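Local structure of N-terminal acetyltransferase B complex subunit NAT3 (Candida albicans, 5K04) at residues 56-61 / 76-81. The protein serves as the probable catalytic subunit of the NatB complex, transferring an acetyl group from acetyl-CoA to protein N-termini. Sequence-based numbering, arbitrary orientation.
Unlike the reference sequence in segment 76-81: Leu81 (reference Ser). With COA (coenzyme A), chain D.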
loop_
_atom_site.group_PDB
_atom_site.type_symbol
_atom_site.label_atom_id
_atom_site.label_comp_id
_atom_site.label_asym_id
_atom_site.label_seq_id
_atom_site.Cartn_x
_atom_site.Cartn_y
_atom_site.Cartn_z
ATOM N N GLY B 56 4.269 -16.528 2.499
ATOM C CA GLY B 56 5.439 -16.238 3.306
ATOM C C GLY B 56 6.535 -15.657 2.440
ATOM O O GLY B 56 6.417 -15.583 1.215
ATOM N N TYR B 57 7.620 -15.242 3.098
ATOM C CA TYR B 57 8.770 -14.754 2.356
ATOM C C TYR B 57 10.048 -14.944 3.160
ATOM O O TYR B 57 10.026 -15.158 4.375
ATOM C CB TYR B 57 8.619 -13.277 1.935
ATOM C CG TYR B 57 8.372 -12.271 3.058
ATOM C CD1 TYR B 57 9.422 -11.698 3.766
ATOM C CD2 TYR B 57 7.077 -11.867 3.367
ATOM C CE1 TYR B 57 9.183 -10.767 4.776
ATOM C CE2 TYR B 57 6.821 -10.955 4.358
ATOM C CZ TYR B 57 7.871 -10.398 5.064
ATOM O OH TYR B 57 7.577 -9.485 6.049
ATOM N N MET B 58 11.163 -14.891 2.422
ATOM C CA MET B 58 12.519 -14.935 2.943
ATOM C C MET B 58 13.272 -13.693 2.477
ATOM O O MET B 58 13.230 -13.345 1.291
ATOM C CB MET B 58 13.257 -16.190 2.466
ATOM C CG MET B 58 14.753 -15.980 2.337
ATOM S SD MET B 58 15.494 -15.724 3.917
ATOM C CE MET B 58 15.059 -17.279 4.530
ATOM N N MET B 59 13.908 -13.000 3.425
ATOM C CA MET B 59 14.859 -11.935 3.148
ATOM C C MET B 59 16.184 -12.396 3.717
ATOM O O MET B 59 16.295 -12.624 4.925
ATOM C CB MET B 59 14.451 -10.596 3.779
ATOM C CG MET B 59 13.036 -10.140 3.457
ATOM S SD MET B 59 12.506 -8.815 4.508
ATOM C CE MET B 59 13.762 -7.740 4.032
ATOM N N ALA B 60 17.171 -12.566 2.849
ATOM C CA ALA B 60 18.508 -12.929 3.268
ATOM C C ALA B 60 19.511 -12.047 2.527
ATOM O O ALA B 60 19.169 -11.330 1.583
ATOM C CB ALA B 60 18.786 -14.423 3.023
ATOM N N LYS B 61 20.766 -12.119 2.959
ATOM C CA LYS B 61 21.829 -11.336 2.346
ATOM C C LYS B 61 23.133 -12.113 2.442
ATOM O O LYS B 61 23.220 -13.136 3.131
ATOM C CB LYS B 61 21.974 -9.963 3.019
ATOM C CG LYS B 61 22.172 -10.029 4.543
ATOM C CD LYS B 61 22.747 -8.727 5.106
ATOM C CE LYS B 61 22.592 -8.694 6.614
ATOM N NZ LYS B 61 23.133 -7.445 7.197
ATOM N N THR B 76 17.750 -12.569 7.477
ATOM C CA THR B 76 17.203 -11.470 8.265
ATOM C C THR B 76 15.733 -11.650 8.608
ATOM O O THR B 76 15.318 -11.278 9.705
ATOM C CB THR B 76 17.395 -10.131 7.549
ATOM O OG1 THR B 76 16.444 -10.003 6.493
ATOM C CG2 THR B 76 18.750 -10.094 6.985
ATOM N N ALA B 77 14.941 -12.236 7.713
ATOM C CA ALA B 77 13.517 -12.410 7.989
ATOM C C ALA B 77 12.946 -13.624 7.258
ATOM O O ALA B 77 13.115 -13.767 6.040
ATOM C CB ALA B 77 12.735 -11.145 7.598
ATOM N N VAL B 78 12.261 -14.478 8.017
ATOM C CA VAL B 78 11.382 -15.522 7.510
ATOM C C VAL B 78 10.055 -15.401 8.244
ATOM O O VAL B 78 10.037 -15.319 9.476
ATOM C CB VAL B 78 11.956 -16.931 7.741
ATOM C CG1 VAL B 78 11.229 -17.941 6.882
ATOM C CG2 VAL B 78 13.428 -16.956 7.472
ATOM N N THR B 79 8.951 -15.406 7.496
ATOM C CA THR B 79 7.617 -15.432 8.075
ATOM C C THR B 79 6.700 -16.225 7.166
ATOM O O THR B 79 6.889 -16.280 5.950
ATOM C CB THR B 79 6.996 -14.040 8.293
ATOM O OG1 THR B 79 7.233 -13.200 7.149
ATOM C CG2 THR B 79 7.588 -13.418 9.494
ATOM N N VAL B 80 5.679 -16.801 7.780
ATOM C CA VAL B 80 4.703 -17.632 7.104
ATOM C C VAL B 80 3.326 -17.204 7.578
ATOM O O VAL B 80 3.100 -17.050 8.783
ATOM C CB VAL B 80 4.948 -19.125 7.390
ATOM C CG1 VAL B 80 3.844 -19.995 6.779
ATOM C CG2 VAL B 80 6.319 -19.530 6.874
ATOM N N LEU B 81 2.425 -16.973 6.625
ATOM C CA LEU B 81 1.018 -16.727 6.929
ATOM C C LEU B 81 0.444 -17.840 7.808
ATOM O O LEU B 81 0.729 -19.021 7.599
ATOM C CB LEU B 81 0.231 -16.618 5.618
ATOM C CG LEU B 81 -1.259 -16.332 5.712
ATOM C CD1 LEU B 81 -1.434 -15.029 6.448
ATOM C CD2 LEU B 81 -1.891 -16.289 4.307
HETATM N N1A COA D . 4.613 -24.235 18.175
HETATM C C2A COA D . 5.465 -25.372 18.647
HETATM N N3A COA D . 6.514 -25.686 17.590
HETATM C C4A COA D . 6.653 -25.069 16.253
HETATM C C5A COA D . 5.631 -23.923 15.762
HETATM C C6A COA D . 4.590 -23.472 16.861
HETATM N N6A COA D . 3.675 -22.393 16.692
HETATM N N7A COA D . 6.072 -23.315 14.402
HETATM C C8A COA D . 7.415 -23.945 13.883
HETATM N N9A COA D . 7.667 -24.958 15.145
HETATM C C1B COA D . 9.105 -25.715 15.173
HETATM C C2B COA D . 9.071 -27.236 15.520
HETATM O O2B COA D . 9.597 -27.866 16.691
HETATM C C3B COA D . 9.094 -27.648 14.065
HETATM O O3B COA D . 8.987 -28.921 13.419
HETATM P P3B COA D . 7.922 -30.118 13.096
HETATM O O7A COA D . 7.769 -30.145 11.585
HETATM O O8A COA D . 8.639 -31.387 13.573
HETATM O O9A COA D . 6.649 -29.766 13.829
HETATM C C4B COA D . 9.723 -26.387 13.261
HETATM O O4B COA D . 9.940 -25.172 14.088
HETATM C C5B COA D . 9.511 -26.277 11.703
HETATM O O5B COA D . 8.259 -25.927 11.104
HETATM P P1A COA D . 7.602 -25.299 9.768
HETATM O O1A COA D . 8.680 -25.204 8.754
HETATM O O2A COA D . 6.423 -26.141 9.381
HETATM O O3A COA D . 7.116 -23.884 10.227
HETATM P P2A COA D . 6.089 -22.711 9.816
HETATM O O4A COA D . 4.823 -22.944 10.587
HETATM O O5A COA D . 6.006 -22.625 8.372
HETATM O O6A COA D . 6.830 -21.444 10.472
HETATM C CBP COA D . 7.621 -19.472 12.071
HETATM C CCP COA D . 7.590 -21.092 11.636
HETATM C CDP COA D . 8.461 -19.264 13.514
HETATM C CEP COA D . 8.307 -18.556 10.823
HETATM C CAP COA D . 5.977 -18.952 12.291
HETATM O OAP COA D . 5.100 -19.853 12.925
HETATM C C9P COA D . 5.791 -17.352 12.247
HETATM O O9P COA D . 5.767 -16.567 13.357
HETATM N N8P COA D . 6.243 -16.676 10.961
HETATM C C7P COA D . 7.030 -15.311 10.954
HETATM C C6P COA D . 7.408 -14.683 12.347
HETATM C C5P COA D . 8.555 -15.277 13.359
HETATM O O5P COA D . 8.312 -15.628 14.627
HETATM N N4P COA D . 9.881 -15.515 12.751
HETATM C C3P COA D . 10.889 -16.445 12.290
HETATM C C2P COA D . 11.517 -17.668 12.938
HETATM S S1P COA D . 12.614 -17.600 14.321
#
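Tyr57 lays one face of its ring against the hydroxyl of Thr79, whose OG1 sits 3.5 Å above the ring plane, offset toward the rim, and 3.6 Å from Tyr57 CZ. The two side chains run alongside each other, the ring placed there by a Tyr57 CG set between the backbone N and the carbonyl carbon (chi1 57°). Thr79 OG1 is buried here without a hydrogen-bonding partner, whereas Tyr57 OH is bonded to Asn19. On the same face of the sheet Met59 SD rests 3.9 Å from Ala77 CB, and Tyr32 of helix 29-38 packs on both Tyr57 and Met59. The other face carries Met58, bent at chi2 and chi3 so that its CE meets Val78 CG2 at 3.4 Å; helix 89-96 covers Val78 and Val80. Residues 56-61 and 76-80 belong to the antiparallel hairpin of strands 53-65 and 70-80, in the central sheet of the GNAT fold. Met59 N donates almost straight to Ala77 O (2.8 Å, 171°). In return, Met59 O is gripped by three donors: Ala77 N on a lone pair, Thr76 N tilted slightly from the carbonyl plane, and Thr76 OG1 from above that plane at 3.1 Å. Thr76 and Ala77 thus face Met59 together as a classic beta bulge. Beyond it, Val78, Thr79 and Val80 border the coenzyme A pocket.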